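Side-chain contacts in response regulator aspartate phosphatase I (Bacillus subtilis subsp. subtilis, PDB 4I1A), which dephosphorylates the sporulation phosphotransferase Spo0F and activates excision and transfer of the mobile element ICEBs1 by inactivating its repressor ImmR: residues 181-184 against 185-189; 209-212 against 213-217; 219-222 against 223-227; 249-252 against 253-257. All coordinates share one frame; numbering follows the deposited sequence.

Contact 1 of 4, residues 181-184 against 185-189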
ATOM      1  N   VAL A 181       3.593 -18.915  -1.071  1.00 79.16           N
ATOM      2  CA  VAL A 181       3.024 -17.762  -1.761  1.00 72.70           C
ATOM      3  C   VAL A 181       1.697 -17.308  -1.151  1.00 73.59           C
ATOM      4  O   VAL A 181       1.502 -16.117  -0.877  1.00 68.73           O
ATOM      5  CB  VAL A 181       2.823 -18.051  -3.266  1.00 66.30           C
ATOM      6  CG1 VAL A 181       2.071 -16.909  -3.942  1.00 66.43           C
ATOM      7  CG2 VAL A 181       4.165 -18.283  -3.944  1.00 75.49           C
ATOM      8  N   GLN A 182       0.785 -18.254  -0.941  1.00 70.92           N
ATOM      9  CA  GLN A 182      -0.518 -17.928  -0.366  1.00 72.49           C
ATOM     10  C   GLN A 182      -0.364 -17.417   1.063  1.00 74.12           C
ATOM     11  O   GLN A 182      -1.067 -16.494   1.488  1.00 77.35           O
ATOM     12  CB  GLN A 182      -1.463 -19.136  -0.408  1.00 79.50           C
ATOM     13  CG  GLN A 182      -1.933 -19.519  -1.804  1.00 80.98           C
ATOM     14  CD  GLN A 182      -0.904 -20.339  -2.562  1.00 90.39           C
ATOM     15  OE1 GLN A 182       0.074 -20.823  -1.986  1.00 80.57           O
ATOM     16  NE2 GLN A 182      -1.121 -20.499  -3.862  1.00100.36           N
ATOM     17  N   THR A 183       0.570 -18.020   1.790  1.00 78.36           N
ATOM     18  CA  THR A 183       0.873 -17.616   3.160  1.00 76.11           C
ATOM     19  C   THR A 183       1.356 -16.173   3.223  1.00 74.33           C
ATOM     20  O   THR A 183       0.827 -15.370   3.998  1.00 75.20           O
ATOM     21  CB  THR A 183       1.922 -18.542   3.794  1.00 75.93           C
ATOM     22  OG1 THR A 183       1.317 -19.808   4.065  1.00 82.50           O
ATOM     23  CG2 THR A 183       2.445 -17.954   5.092  1.00 76.14           C
ATOM     24  N   VAL A 184       2.346 -15.848   2.395  1.00 71.30           N
ATOM     25  CA  VAL A 184       2.871 -14.487   2.318  1.00 67.02           C
ATOM     26  C   VAL A 184       1.778 -13.479   1.976  1.00 64.28           C
ATOM     27  O   VAL A 184       1.670 -12.428   2.614  1.00 71.49           O
ATOM     28  CB  VAL A 184       3.997 -14.375   1.277  1.00 65.86           C
ATOM     29  CG1 VAL A 184       4.346 -12.909   1.029  1.00 61.03           C
ATOM     30  CG2 VAL A 184       5.218 -15.147   1.731  1.00 66.67           C
ATOM     31  N   ARG A 185       0.962 -13.806   0.979  1.00 64.97           N
ATOM     32  CA  ARG A 185      -0.109 -12.911   0.551  1.00 62.90           C
ATOM     33  C   ARG A 185      -1.141 -12.664   1.651  1.00 65.00           C
ATOM     34  O   ARG A 185      -1.574 -11.519   1.844  1.00 60.91           O
ATOM     35  CB  ARG A 185      -0.781 -13.432  -0.719  1.00 65.25           C
ATOM     36  CG  ARG A 185       0.123 -13.409  -1.943  1.00 70.75           C
ATOM     37  CD  ARG A 185      -0.610 -13.929  -3.168  1.00 84.94           C
ATOM     38  NE  ARG A 185       0.244 -13.935  -4.352  1.00102.46           N
ATOM     39  CZ  ARG A 185      -0.040 -14.584  -5.476  1.00108.10           C
ATOM     40  NH1 ARG A 185      -1.158 -15.292  -5.568  1.00107.85           N
ATOM     41  NH2 ARG A 185       0.798 -14.531  -6.505  1.00106.88           N
ATOM     42  N   CYS A 186      -1.516 -13.727   2.373  1.00 63.85           N
ATOM     43  CA  CYS A 186      -2.424 -13.604   3.523  1.00 63.43           C
ATOM     44  C   CYS A 186      -1.859 -12.641   4.552  1.00 56.99           C
ATOM     45  O   CYS A 186      -2.563 -11.746   5.032  1.00 59.22           O
ATOM     46  CB  CYS A 186      -2.670 -14.960   4.187  1.00 69.46           C
ATOM     47  SG  CYS A 186      -3.802 -16.019   3.283  1.00 74.53           S
ATOM     48  N   GLN A 187      -0.578 -12.821   4.865  1.00 58.21           N
ATOM     49  CA  GLN A 187       0.138 -11.905   5.746  1.00 65.69           C
ATOM     50  C   GLN A 187       0.156 -10.457   5.227  1.00 67.55           C
ATOM     51  O   GLN A 187       0.080  -9.526   6.022  1.00 70.42           O
ATOM     52  CB  GLN A 187       1.568 -12.401   5.992  1.00 62.45           C
ATOM     53  CG  GLN A 187       1.662 -13.737   6.708  1.00 68.35           C
ATOM     54  CD  GLN A 187       3.096 -14.252   6.782  1.00 81.73           C
ATOM     55  OE1 GLN A 187       3.916 -13.963   5.907  1.00 88.23           O
ATOM     56  NE2 GLN A 187       3.405 -15.002   7.833  1.00 73.76           N
ATOM     57  N   PHE A 188       0.252 -10.264   3.909  1.00 65.49           N
ATOM     58  CA  PHE A 188       0.192  -8.907   3.350  1.00 61.70           C
ATOM     59  C   PHE A 188      -1.158  -8.287   3.648  1.00 54.31           C
ATOM     60  O   PHE A 188      -1.243  -7.105   3.955  1.00 55.75           O
ATOM     61  CB  PHE A 188       0.434  -8.869   1.824  1.00 58.04           C
ATOM     62  CG  PHE A 188       1.886  -8.994   1.413  1.00 54.77           C
ATOM     63  CD1 PHE A 188       2.876  -9.286   2.341  1.00 52.10           C
ATOM     64  CD2 PHE A 188       2.255  -8.833   0.085  1.00 68.49           C
ATOM     65  CE1 PHE A 188       4.222  -9.419   1.957  1.00 57.82           C
ATOM     66  CE2 PHE A 188       3.597  -8.963  -0.314  1.00 72.31           C
ATOM     67  CZ  PHE A 188       4.584  -9.255   0.626  1.00 65.08           C
ATOM     68  N   ILE A 189      -2.221  -9.078   3.531  1.00 62.69           N
ATOM     69  CA  ILE A 189      -3.561  -8.564   3.807  1.00 59.14           C
ATOM     70  C   ILE A 189      -3.659  -8.149   5.277  1.00 50.61           C
ATOM     71  O   ILE A 189      -4.144  -7.059   5.588  1.00 51.18           O
ATOM     72  CB  ILE A 189      -4.666  -9.596   3.481  1.00 67.56           C
ATOM     73  CG1 ILE A 189      -4.540 -10.086   2.040  1.00 71.93           C
ATOM     74  CG2 ILE A 189      -6.049  -8.997   3.704  1.00 60.43           C
ATOM     75  CD1 ILE A 189      -4.840  -9.026   1.018  1.00 72.93           C
TER

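Contact 2 of 4, residues 209-212 against 213-217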
ATOM      1  N   LYS A 209       7.883 -11.382   8.996  1.00 73.80           N
ATOM      2  CA  LYS A 209       7.644 -12.805   8.826  1.00 75.03           C
ATOM      3  C   LYS A 209       7.595 -13.123   7.342  1.00 72.65           C
ATOM      4  O   LYS A 209       8.143 -14.121   6.893  1.00 77.95           O
ATOM      5  CB  LYS A 209       6.351 -13.248   9.518  1.00 74.31           C
ATOM      6  CG  LYS A 209       6.460 -13.316  11.034  1.00 87.49           C
ATOM      7  CD  LYS A 209       5.354 -14.185  11.643  1.00 93.68           C
ATOM      8  CE  LYS A 209       3.975 -13.569  11.455  1.00 97.33           C
ATOM      9  NZ  LYS A 209       2.876 -14.553  11.703  1.00100.34           N
ATOM     10  N   SER A 210       6.951 -12.253   6.577  1.00 70.47           N
ATOM     11  CA  SER A 210       6.831 -12.455   5.141  1.00 69.67           C
ATOM     12  C   SER A 210       8.196 -12.552   4.470  1.00 73.98           C
ATOM     13  O   SER A 210       8.409 -13.402   3.606  1.00 78.35           O
ATOM     14  CB  SER A 210       5.998 -11.331   4.527  1.00 67.82           C
ATOM     15  OG  SER A 210       4.704 -11.312   5.110  1.00 65.76           O
ATOM     16  N   LEU A 211       9.117 -11.688   4.891  1.00 72.69           N
ATOM     17  CA  LEU A 211      10.479 -11.664   4.364  1.00 69.32           C
ATOM     18  C   LEU A 211      11.203 -12.977   4.620  1.00 78.51           C
ATOM     19  O   LEU A 211      11.915 -13.477   3.751  1.00 81.28           O
ATOM     20  CB  LEU A 211      11.277 -10.511   4.981  1.00 68.94           C
ATOM     21  CG  LEU A 211      12.723 -10.377   4.488  1.00 69.86           C
ATOM     22  CD1 LEU A 211      12.747 -10.218   2.974  1.00 70.02           C
ATOM     23  CD2 LEU A 211      13.443  -9.213   5.161  1.00 67.20           C
ATOM     24  N   GLU A 212      11.021 -13.531   5.815  1.00 82.37           N
ATOM     25  CA  GLU A 212      11.667 -14.783   6.168  1.00 86.25           C
ATOM     26  C   GLU A 212      11.184 -15.901   5.246  1.00 87.46           C
ATOM     27  O   GLU A 212      11.988 -16.638   4.685  1.00 88.53           O
ATOM     28  CB  GLU A 212      11.404 -15.139   7.633  1.00 97.52           C
ATOM     29  CG  GLU A 212      11.991 -14.159   8.650  1.00111.33           C
ATOM     30  CD  GLU A 212      11.652 -14.530  10.095  1.00127.14           C
ATOM     31  OE1 GLU A 212      11.908 -15.690  10.500  1.00131.83           O
ATOM     32  OE2 GLU A 212      11.122 -13.660  10.826  1.00126.18           O
ATOM     33  N   ILE A 213       9.868 -16.002   5.076  1.00 84.87           N
ATOM     34  CA  ILE A 213       9.274 -17.047   4.242  1.00 82.90           C
ATOM     35  C   ILE A 213       9.639 -16.853   2.774  1.00 83.40           C
ATOM     36  O   ILE A 213       9.924 -17.816   2.063  1.00 80.00           O
ATOM     37  CB  ILE A 213       7.738 -17.097   4.407  1.00 83.19           C
ATOM     38  CG1 ILE A 213       7.367 -17.615   5.802  1.00 78.63           C
ATOM     39  CG2 ILE A 213       7.100 -17.974   3.333  1.00 85.17           C
ATOM     40  CD1 ILE A 213       5.890 -17.468   6.141  1.00 75.56           C
ATOM     41  N   SER A 214       9.650 -15.603   2.325  1.00 85.07           N
ATOM     42  CA  SER A 214      10.022 -15.303   0.946  1.00 84.98           C
ATOM     43  C   SER A 214      11.473 -15.682   0.679  1.00 90.63           C
ATOM     44  O   SER A 214      11.848 -15.989  -0.454  1.00 90.60           O
ATOM     45  CB  SER A 214       9.807 -13.820   0.643  1.00 78.25           C
ATOM     46  OG  SER A 214       8.448 -13.462   0.825  1.00 80.53           O
ATOM     47  N   LYS A 215      12.281 -15.653   1.736  1.00 90.91           N
ATOM     48  CA  LYS A 215      13.700 -15.964   1.636  1.00 90.79           C
ATOM     49  C   LYS A 215      13.933 -17.464   1.570  1.00 90.58           C
ATOM     50  O   LYS A 215      14.611 -17.948   0.663  1.00 85.75           O
ATOM     51  CB  LYS A 215      14.471 -15.386   2.826  1.00 90.61           C
ATOM     52  CG  LYS A 215      14.859 -13.930   2.683  1.00 88.50           C
ATOM     53  CD  LYS A 215      15.714 -13.485   3.854  1.00 92.74           C
ATOM     54  CE  LYS A 215      16.076 -12.015   3.743  1.00 95.90           C
ATOM     55  NZ  LYS A 215      16.958 -11.573   4.862  1.00101.71           N
ATOM     56  N   GLU A 216      13.362 -18.193   2.528  1.00 92.76           N
ATOM     57  CA  GLU A 216      13.580 -19.631   2.639  1.00101.80           C
ATOM     58  C   GLU A 216      12.869 -20.414   1.539  1.00107.95           C
ATOM     59  O   GLU A 216      12.927 -21.644   1.506  1.00120.87           O
ATOM     60  CB  GLU A 216      13.155 -20.149   4.022  1.00108.85           C
ATOM     61  CG  GLU A 216      14.223 -21.021   4.700  1.00124.63           C
ATOM     62  CD  GLU A 216      13.694 -22.370   5.180  1.00132.37           C
ATOM     63  OE1 GLU A 216      12.456 -22.537   5.273  1.00134.31           O
ATOM     64  OE2 GLU A 216      14.522 -23.264   5.463  1.00130.82           O
ATOM     65  N   SER A 217      12.201 -19.697   0.640  1.00102.00           N
ATOM     66  CA  SER A 217      11.485 -20.323  -0.463  1.00103.43           C
ATOM     67  C   SER A 217      11.904 -19.701  -1.792  1.00103.09           C
ATOM     68  O   SER A 217      11.372 -20.041  -2.849  1.00105.17           O
ATOM     69  CB  SER A 217       9.974 -20.194  -0.263  1.00103.45           C
ATOM     70  OG  SER A 217       9.266 -20.927  -1.245  1.00109.72           O
TER

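Contact 3 of 4, residues 219-222 against 223-227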
ATOM      1  N   ILE A 219      11.331 -16.961  -3.390  1.00 96.41           N
ATOM      2  CA  ILE A 219      10.437 -16.197  -4.249  1.00 93.42           C
ATOM      3  C   ILE A 219      10.941 -14.757  -4.338  1.00 89.56           C
ATOM      4  O   ILE A 219      10.755 -13.963  -3.414  1.00 87.29           O
ATOM      5  CB  ILE A 219       8.984 -16.221  -3.757  1.00 87.98           C
ATOM      6  CG1 ILE A 219       8.583 -17.643  -3.363  1.00 92.84           C
ATOM      7  CG2 ILE A 219       8.060 -15.688  -4.849  1.00 80.07           C
ATOM      8  CD1 ILE A 219       8.637 -18.619  -4.512  1.00 99.11           C
ATOM      9  N   GLU A 220      11.577 -14.438  -5.461  1.00 99.29           N
ATOM     10  CA  GLU A 220      12.300 -13.182  -5.627  1.00 95.71           C
ATOM     11  C   GLU A 220      11.411 -11.944  -5.498  1.00 84.43           C
ATOM     12  O   GLU A 220      11.765 -10.978  -4.812  1.00 73.30           O
ATOM     13  CB  GLU A 220      13.017 -13.172  -6.977  1.00105.34           C
ATOM     14  CG  GLU A 220      13.992 -12.015  -7.163  1.00111.27           C
ATOM     15  CD  GLU A 220      15.386 -12.315  -6.625  1.00115.35           C
ATOM     16  OE1 GLU A 220      15.493 -12.972  -5.566  1.00117.96           O
ATOM     17  OE2 GLU A 220      16.376 -11.896  -7.266  1.00111.98           O
ATOM     18  N   HIS A 221      10.258 -11.974  -6.156  1.00 82.57           N
ATOM     19  CA  HIS A 221       9.367 -10.824  -6.135  1.00 77.36           C
ATOM     20  C   HIS A 221       8.752 -10.593  -4.754  1.00 77.62           C
ATOM     21  O   HIS A 221       8.542  -9.446  -4.345  1.00 71.90           O
ATOM     22  CB  HIS A 221       8.268 -10.949  -7.189  1.00 78.94           C
ATOM     23  CG  HIS A 221       7.532  -9.672  -7.422  1.00 83.82           C
ATOM     24  ND1 HIS A 221       6.187  -9.518  -7.141  1.00 87.20           N
ATOM     25  CD2 HIS A 221       7.954  -8.470  -7.880  1.00 78.10           C
ATOM     26  CE1 HIS A 221       5.818  -8.288  -7.430  1.00 81.53           C
ATOM     27  NE2 HIS A 221       6.869  -7.627  -7.881  1.00 78.04           N
ATOM     28  N   LEU A 222       8.466 -11.681  -4.042  1.00 78.77           N
ATOM     29  CA  LEU A 222       7.941 -11.581  -2.686  1.00 71.12           C
ATOM     30  C   LEU A 222       8.993 -11.060  -1.709  1.00 72.40           C
ATOM     31  O   LEU A 222       8.656 -10.431  -0.705  1.00 67.75           O
ATOM     32  CB  LEU A 222       7.391 -12.925  -2.230  1.00 73.02           C
ATOM     33  CG  LEU A 222       6.090 -13.307  -2.934  1.00 74.87           C
ATOM     34  CD1 LEU A 222       5.472 -14.541  -2.307  1.00 79.88           C
ATOM     35  CD2 LEU A 222       5.119 -12.137  -2.909  1.00 73.56           C
ATOM     36  N   ILE A 223      10.265 -11.313  -2.010  1.00 74.44           N
ATOM     37  CA  ILE A 223      11.361 -10.789  -1.202  1.00 72.76           C
ATOM     38  C   ILE A 223      11.418  -9.268  -1.337  1.00 70.25           C
ATOM     39  O   ILE A 223      11.513  -8.537  -0.343  1.00 74.40           O
ATOM     40  CB  ILE A 223      12.716 -11.407  -1.618  1.00 81.87           C
ATOM     41  CG1 ILE A 223      12.827 -12.842  -1.104  1.00 83.46           C
ATOM     42  CG2 ILE A 223      13.884 -10.574  -1.101  1.00 81.11           C
ATOM     43  CD1 ILE A 223      14.109 -13.587  -1.563  1.00 82.27           C
ATOM     44  N   ALA A 224      11.340  -8.789  -2.573  1.00 63.46           N
ATOM     45  CA  ALA A 224      11.331  -7.349  -2.819  1.00 61.66           C
ATOM     46  C   ALA A 224      10.070  -6.700  -2.272  1.00 59.14           C
ATOM     47  O   ALA A 224      10.108  -5.581  -1.766  1.00 61.03           O
ATOM     48  CB  ALA A 224      11.469  -7.059  -4.296  1.00 63.11           C
ATOM     49  N   MET A 225       8.945  -7.397  -2.380  1.00 61.67           N
ATOM     50  CA  MET A 225       7.698  -6.842  -1.870  1.00 62.32           C
ATOM     51  C   MET A 225       7.738  -6.693  -0.351  1.00 58.32           C
ATOM     52  O   MET A 225       7.307  -5.677   0.185  1.00 61.11           O
ATOM     53  CB  MET A 225       6.494  -7.661  -2.333  1.00 64.99           C
ATOM     54  CG  MET A 225       6.116  -7.402  -3.779  1.00 65.96           C
ATOM     55  SD  MET A 225       4.549  -8.166  -4.241  1.00102.65           S
ATOM     56  CE  MET A 225       3.387  -7.165  -3.314  1.00123.53           C
ATOM     57  N   SER A 226       8.298  -7.687   0.330  1.00 65.80           N
ATOM     58  CA  SER A 226       8.480  -7.601   1.774  1.00 67.68           C
ATOM     59  C   SER A 226       9.424  -6.460   2.148  1.00 62.79           C
ATOM     60  O   SER A 226       9.106  -5.645   3.010  1.00 65.83           O
ATOM     61  CB  SER A 226       9.017  -8.915   2.335  1.00 70.55           C
ATOM     62  OG  SER A 226       8.129  -9.978   2.074  1.00 73.93           O
ATOM     63  N   HIS A 227      10.588  -6.413   1.508  1.00 64.31           N
ATOM     64  CA  HIS A 227      11.535  -5.320   1.743  1.00 65.81           C
ATOM     65  C   HIS A 227      10.874  -3.955   1.597  1.00 62.11           C
ATOM     66  O   HIS A 227      11.002  -3.096   2.467  1.00 60.48           O
ATOM     67  CB  HIS A 227      12.724  -5.414   0.785  1.00 63.86           C
ATOM     68  CG  HIS A 227      13.760  -6.414   1.197  1.00 67.44           C
ATOM     69  ND1 HIS A 227      14.203  -6.533   2.498  1.00 69.86           N
ATOM     70  CD2 HIS A 227      14.445  -7.332   0.482  1.00 68.62           C
ATOM     71  CE1 HIS A 227      15.109  -7.486   2.565  1.00 70.34           C
ATOM     72  NE2 HIS A 227      15.280  -7.991   1.351  1.00 70.92           N
TER

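Contact 4 of 4, residues 249-252 against 253-257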
ATOM      1  N   LEU A 249      17.296  -2.663  -1.012  1.00 66.59           N
ATOM      2  CA  LEU A 249      17.293  -4.097  -1.263  1.00 63.08           C
ATOM      3  C   LEU A 249      16.133  -4.425  -2.192  1.00 65.24           C
ATOM      4  O   LEU A 249      16.267  -5.236  -3.111  1.00 66.88           O
ATOM      5  CB  LEU A 249      17.178  -4.887   0.043  1.00 61.94           C
ATOM      6  CG  LEU A 249      18.432  -4.929   0.922  1.00 68.51           C
ATOM      7  CD1 LEU A 249      18.238  -5.814   2.162  1.00 66.06           C
ATOM      8  CD2 LEU A 249      19.644  -5.393   0.119  1.00 66.36           C
ATOM      9  N   ALA A 250      15.002  -3.767  -1.956  1.00 61.11           N
ATOM     10  CA  ALA A 250      13.843  -3.904  -2.826  1.00 63.09           C
ATOM     11  C   ALA A 250      14.171  -3.353  -4.202  1.00 66.36           C
ATOM     12  O   ALA A 250      13.851  -3.955  -5.225  1.00 71.56           O
ATOM     13  CB  ALA A 250      12.652  -3.171  -2.238  1.00 56.41           C
ATOM     14  N   LEU A 251      14.827  -2.201  -4.203  1.00 67.63           N
ATOM     15  CA  LEU A 251      15.210  -1.501  -5.418  1.00 64.92           C
ATOM     16  C   LEU A 251      16.090  -2.350  -6.329  1.00 65.26           C
ATOM     17  O   LEU A 251      15.905  -2.341  -7.542  1.00 63.90           O
ATOM     18  CB  LEU A 251      15.941  -0.208  -5.046  1.00 75.26           C
ATOM     19  CG  LEU A 251      16.139   0.838  -6.141  1.00 79.28           C
ATOM     20  CD1 LEU A 251      14.783   1.268  -6.663  1.00 74.77           C
ATOM     21  CD2 LEU A 251      16.940   2.040  -5.614  1.00 72.00           C
ATOM     22  N   GLU A 252      17.044  -3.076  -5.740  1.00 68.55           N
ATOM     23  CA  GLU A 252      17.975  -3.915  -6.498  1.00 83.88           C
ATOM     24  C   GLU A 252      17.227  -4.931  -7.341  1.00 86.69           C
ATOM     25  O   GLU A 252      17.590  -5.195  -8.489  1.00 93.30           O
ATOM     26  CB  GLU A 252      18.912  -4.687  -5.561  1.00103.56           C
ATOM     27  CG  GLU A 252      19.888  -3.853  -4.748  1.00113.03           C
ATOM     28  CD  GLU A 252      20.656  -4.697  -3.734  1.00120.25           C
ATOM     29  OE1 GLU A 252      21.121  -4.132  -2.720  1.00121.69           O
ATOM     30  OE2 GLU A 252      20.788  -5.923  -3.955  1.00117.29           O
ATOM     31  N   ILE A 253      16.192  -5.514  -6.746  1.00 84.88           N
ATOM     32  CA  ILE A 253      15.408  -6.561  -7.390  1.00 79.44           C
ATOM     33  C   ILE A 253      14.453  -5.980  -8.433  1.00 70.96           C
ATOM     34  O   ILE A 253      14.378  -6.470  -9.561  1.00 72.67           O
ATOM     35  CB  ILE A 253      14.629  -7.383  -6.336  1.00 71.06           C
ATOM     36  CG1 ILE A 253      15.604  -8.220  -5.504  1.00 71.14           C
ATOM     37  CG2 ILE A 253      13.578  -8.273  -6.993  1.00 68.72           C
ATOM     38  CD1 ILE A 253      15.046  -8.656  -4.159  1.00 70.89           C
ATOM     39  N   PHE A 254      13.745  -4.924  -8.053  1.00 63.14           N
ATOM     40  CA  PHE A 254      12.764  -4.284  -8.928  1.00 66.62           C
ATOM     41  C   PHE A 254      13.395  -3.668 -10.177  1.00 74.20           C
ATOM     42  O   PHE A 254      12.781  -3.675 -11.249  1.00 73.10           O
ATOM     43  CB  PHE A 254      11.983  -3.200  -8.170  1.00 63.17           C
ATOM     44  CG  PHE A 254      10.962  -3.738  -7.203  1.00 60.13           C
ATOM     45  CD1 PHE A 254      10.359  -4.980  -7.410  1.00 53.25           C
ATOM     46  CD2 PHE A 254      10.602  -2.998  -6.087  1.00 52.56           C
ATOM     47  CE1 PHE A 254       9.408  -5.468  -6.518  1.00 58.95           C
ATOM     48  CE2 PHE A 254       9.655  -3.477  -5.193  1.00 60.87           C
ATOM     49  CZ  PHE A 254       9.055  -4.711  -5.404  1.00 58.33           C
ATOM     50  N   GLU A 255      14.604  -3.126 -10.032  1.00 76.24           N
ATOM     51  CA  GLU A 255      15.294  -2.480 -11.151  1.00 79.72           C
ATOM     52  C   GLU A 255      15.630  -3.506 -12.230  1.00 81.13           C
ATOM     53  O   GLU A 255      15.525  -3.221 -13.425  1.00 87.00           O
ATOM     54  CB  GLU A 255      16.549  -1.725 -10.677  1.00 84.23           C
ATOM     55  CG  GLU A 255      16.862  -0.449 -11.486  1.00 96.62           C
ATOM     56  CD  GLU A 255      17.135   0.781 -10.609  1.00103.05           C
ATOM     57  OE1 GLU A 255      16.761   1.908 -11.011  1.00100.56           O
ATOM     58  OE2 GLU A 255      17.735   0.625  -9.524  1.00106.85           O
ATOM     59  N   LYS A 256      16.004  -4.708 -11.804  1.00 79.45           N
ATOM     60  CA  LYS A 256      16.262  -5.802 -12.728  1.00 81.29           C
ATOM     61  C   LYS A 256      14.974  -6.230 -13.423  1.00 90.74           C
ATOM     62  O   LYS A 256      14.914  -6.311 -14.647  1.00 96.92           O
ATOM     63  CB  LYS A 256      16.859  -6.998 -11.987  1.00 88.88           C
ATOM     64  CG  LYS A 256      18.231  -6.759 -11.370  1.00 96.27           C
ATOM     65  CD  LYS A 256      18.691  -8.003 -10.607  1.00107.87           C
ATOM     66  CE  LYS A 256      20.141  -7.892 -10.149  1.00112.86           C
ATOM     67  NZ  LYS A 256      20.590  -9.124  -9.432  1.00117.64           N
ATOM     68  N   SER A 257      13.943  -6.499 -12.630  1.00 95.15           N
ATOM     69  CA  SER A 257      12.682  -7.033 -13.142  1.00101.45           C
ATOM     70  C   SER A 257      11.823  -6.002 -13.877  1.00 95.24           C
ATOM     71  O   SER A 257      10.905  -6.369 -14.609  1.00 91.14           O
ATOM     72  CB  SER A 257      11.874  -7.648 -11.997  1.00110.68           C
ATOM     73  OG  SER A 257      10.597  -8.070 -12.441  1.00121.97           O
TER

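Contact 1 of 4, residues 181-184 against 185-189
From Val181 O to Arg185 N, Gln182 O to Cys186 N, Thr183 O to Gln187 N and Val184 O to Phe188 N, four successive i to i+4 hydrogen bonds carry the α-helix 180-196 across residues 181-189. The straightest is Gln187 N to Thr183 O, 3.0 Å with an N-H...O angle of 171°. Side chains four residues apart then pair on the helix surface. Val181 and Arg185 run alongside each other, and the methyl CG1 of Val181 sits over the middle of one guanidinium face, 3.5 Å from Arg185 CZ; with CG beside its backbone nitrogen (chi1 -67°) and the chain extended from there, the arginine runs back over the valine. One turn on, Val184 CG1 covers one face of the Phe188 ring in a CH-pi contact, 3.9 Å from the centroid and displaced toward the rim, with CE1 the nearest ring atom at 3.6 Å. A chi1 of 169° points this methyl down the helix to the ring, away from its own N. Thr183 CG2 lies more loosely beside the amide of Gln187, 4.1 Å from CD. The Gln187 chain, extended beyond CG, reaches the next helix, where OE1 is hydrogen-bonded to Ser210 OG. A leucine in its place could not bond to Ser210 OG, and the polar tie between the two helices would probably be lost. The chemistry is thus mixed: methyl groups lie against a cationic plane at the exposed Arg185 and against an aromatic face at Phe188, while the buried Gln187 carries a polar link between helices of the tetratricopeptide-repeat array.

Contact 2 of 4, residues 209-212 against 213-217
Leu211 and Lys215, one turn apart near the end of helix 200-215, meet at an angle: the aliphatic part of the lysine passes the branched end of the leucine, with Lys215 CE 3.8 Å from Leu211 CG and 3.9 Å from Leu211 CD1. The leucine's chi1 of -179° swings its branched end toward the following turn, and the lysine, extended beyond CG, lays its CE methylene against it. Lys215 CG also lies 3.2 Å from Leu211 O, against the backbone of the same turn. On another side of the helix Ser214 turns back to the preceding turn, to the carbonyl of Ser210. Its OG donates to Ser210 O at 2.8 Å, standing 43° out of the carbonyl plane, and Ser214 N donates to the same oxygen, also at 2.8 Å, so two donors of one residue grip one carbonyl. With an alanine at Ser214, the Ser210 carbonyl would be left with the amide alone and is likely to be held less firmly, and the weak tie to Leu222 O of the next helix would go. Glu216 N bonds to Glu212 O, 3.0 Å away. In the tetratricopeptide-repeat array, Ser210 and Ile213 pack against helix 180-196 through Phe188, Thr183 and Val184; Leu211 and Ser214 touch His227, Ile223 and Ser226 of helix 220-236, and Ser210 reaches Ser226 too.

Contact 3 of 4, residues 219-222 against 223-227
Ile219 occupies the N-cap position of helix 220-236, and its carbonyl oxygen accepts from Ile223 N at 3.0 Å. The Ile223 side chain lies back along that turn, its CG1 3.3 Å from Ile219 O. Glu220 follows with its carbonyl bonded to Ala224 N and, weakly, to Ile223 N; its own side chain runs past Ile223, where OE1 comes 4.3 Å from CD1. His221 pairs with Met225. Its ring is crossed at an angle by the methionine, whose CG lies over one face in a CH-pi contact, 4.1 Å from the centroid and offset toward the rim. The sulfur sits obliquely to the ring, 48° off the normal, and makes the closest approach, SD to His221 CE1 at 3.4 Å. With CG opposite the backbone nitrogen (chi1 -167°), the histidine leans along the helix toward the methionine. Their helix is part of a tetratricopeptide-repeat array of helical hairpins, in which Met225 also touches Phe188 of helix 180-196 and the His221 ring meets that of His259. Leu222, last in the segment, reaches Met225 SD with CD2 at 4.2 Å. Its carbonyl oxygen is held twice by one residue: Ser226 N and Ser226 OG arrive from opposite faces of the carbonyl plane, the hydroxyl donating at 2.9 Å. This serine has OG beside its backbone nitrogen (chi1 -60°), the placing that lets it turn back to the preceding turn.

Contact 4 of 4, residues 249-252 against 253-257
The Phe254 ring stands beside Ala250, one turn earlier on helix 240-257. Ala250 O approaches the ring obliquely, 3.5 Å from CD2, and the methyl CB of Ala250 comes to 4.2 Å from CE2. That carbonyl is also the acceptor for Phe254 N, in a nearly straight bond of 3.0 Å with an N-H...O angle of 170°, and more weakly for Ile253 N. The carboxylate of Glu255 is the other flat group: its OE2 lies 3.7 Å from Leu251 CG, the two side chains running side by side and pointing the same way. Glu255 is bent at chi2 (131°), which swings the acid back along the leucine, while Glu255 N binds Leu251 O. This is the second helix of a predicted tetratricopeptide repeat. Ile253 and Phe254 face Ala224 of helix 220-236; Leu251 meets Leu262, Leu266 and Leu269 of helix 261-275, and Phe254 reaches Thr265 there; Glu255 touches Lys288 of helix 279-295. At the exposed surface, the methylenes of Lys256 lie along the backbone, CG 3.3 Å from Glu252 O. Its ammonium group NZ remains 6.3 Å from Glu252 OE2, too far for the opposite charges to be in contact.

In the fold
Four consecutive helices carry these contacts, which follow one another along the repeat array. Contacts 1 and 2 have centres 11 Å apart and pack directly, with Thr183 CG2 3.6 Å from Ile213 CD1. Contact 3 lies only 8 Å from contact 2 between centres, and Ser214 O and Ile219 N, 3.1 Å apart, probably hydrogen-bond across the turn joining their helices. It also touches contact 1, where Val184 CB meets Leu222 CD1 at 3.9 Å. Contact 4 joins through contact 3, Ala224 CB lying 3.4 Å from Phe254 CE1, but stays clear of contact 1, nearest atoms about 9 Å apart. This is a ligand-free form of the protein.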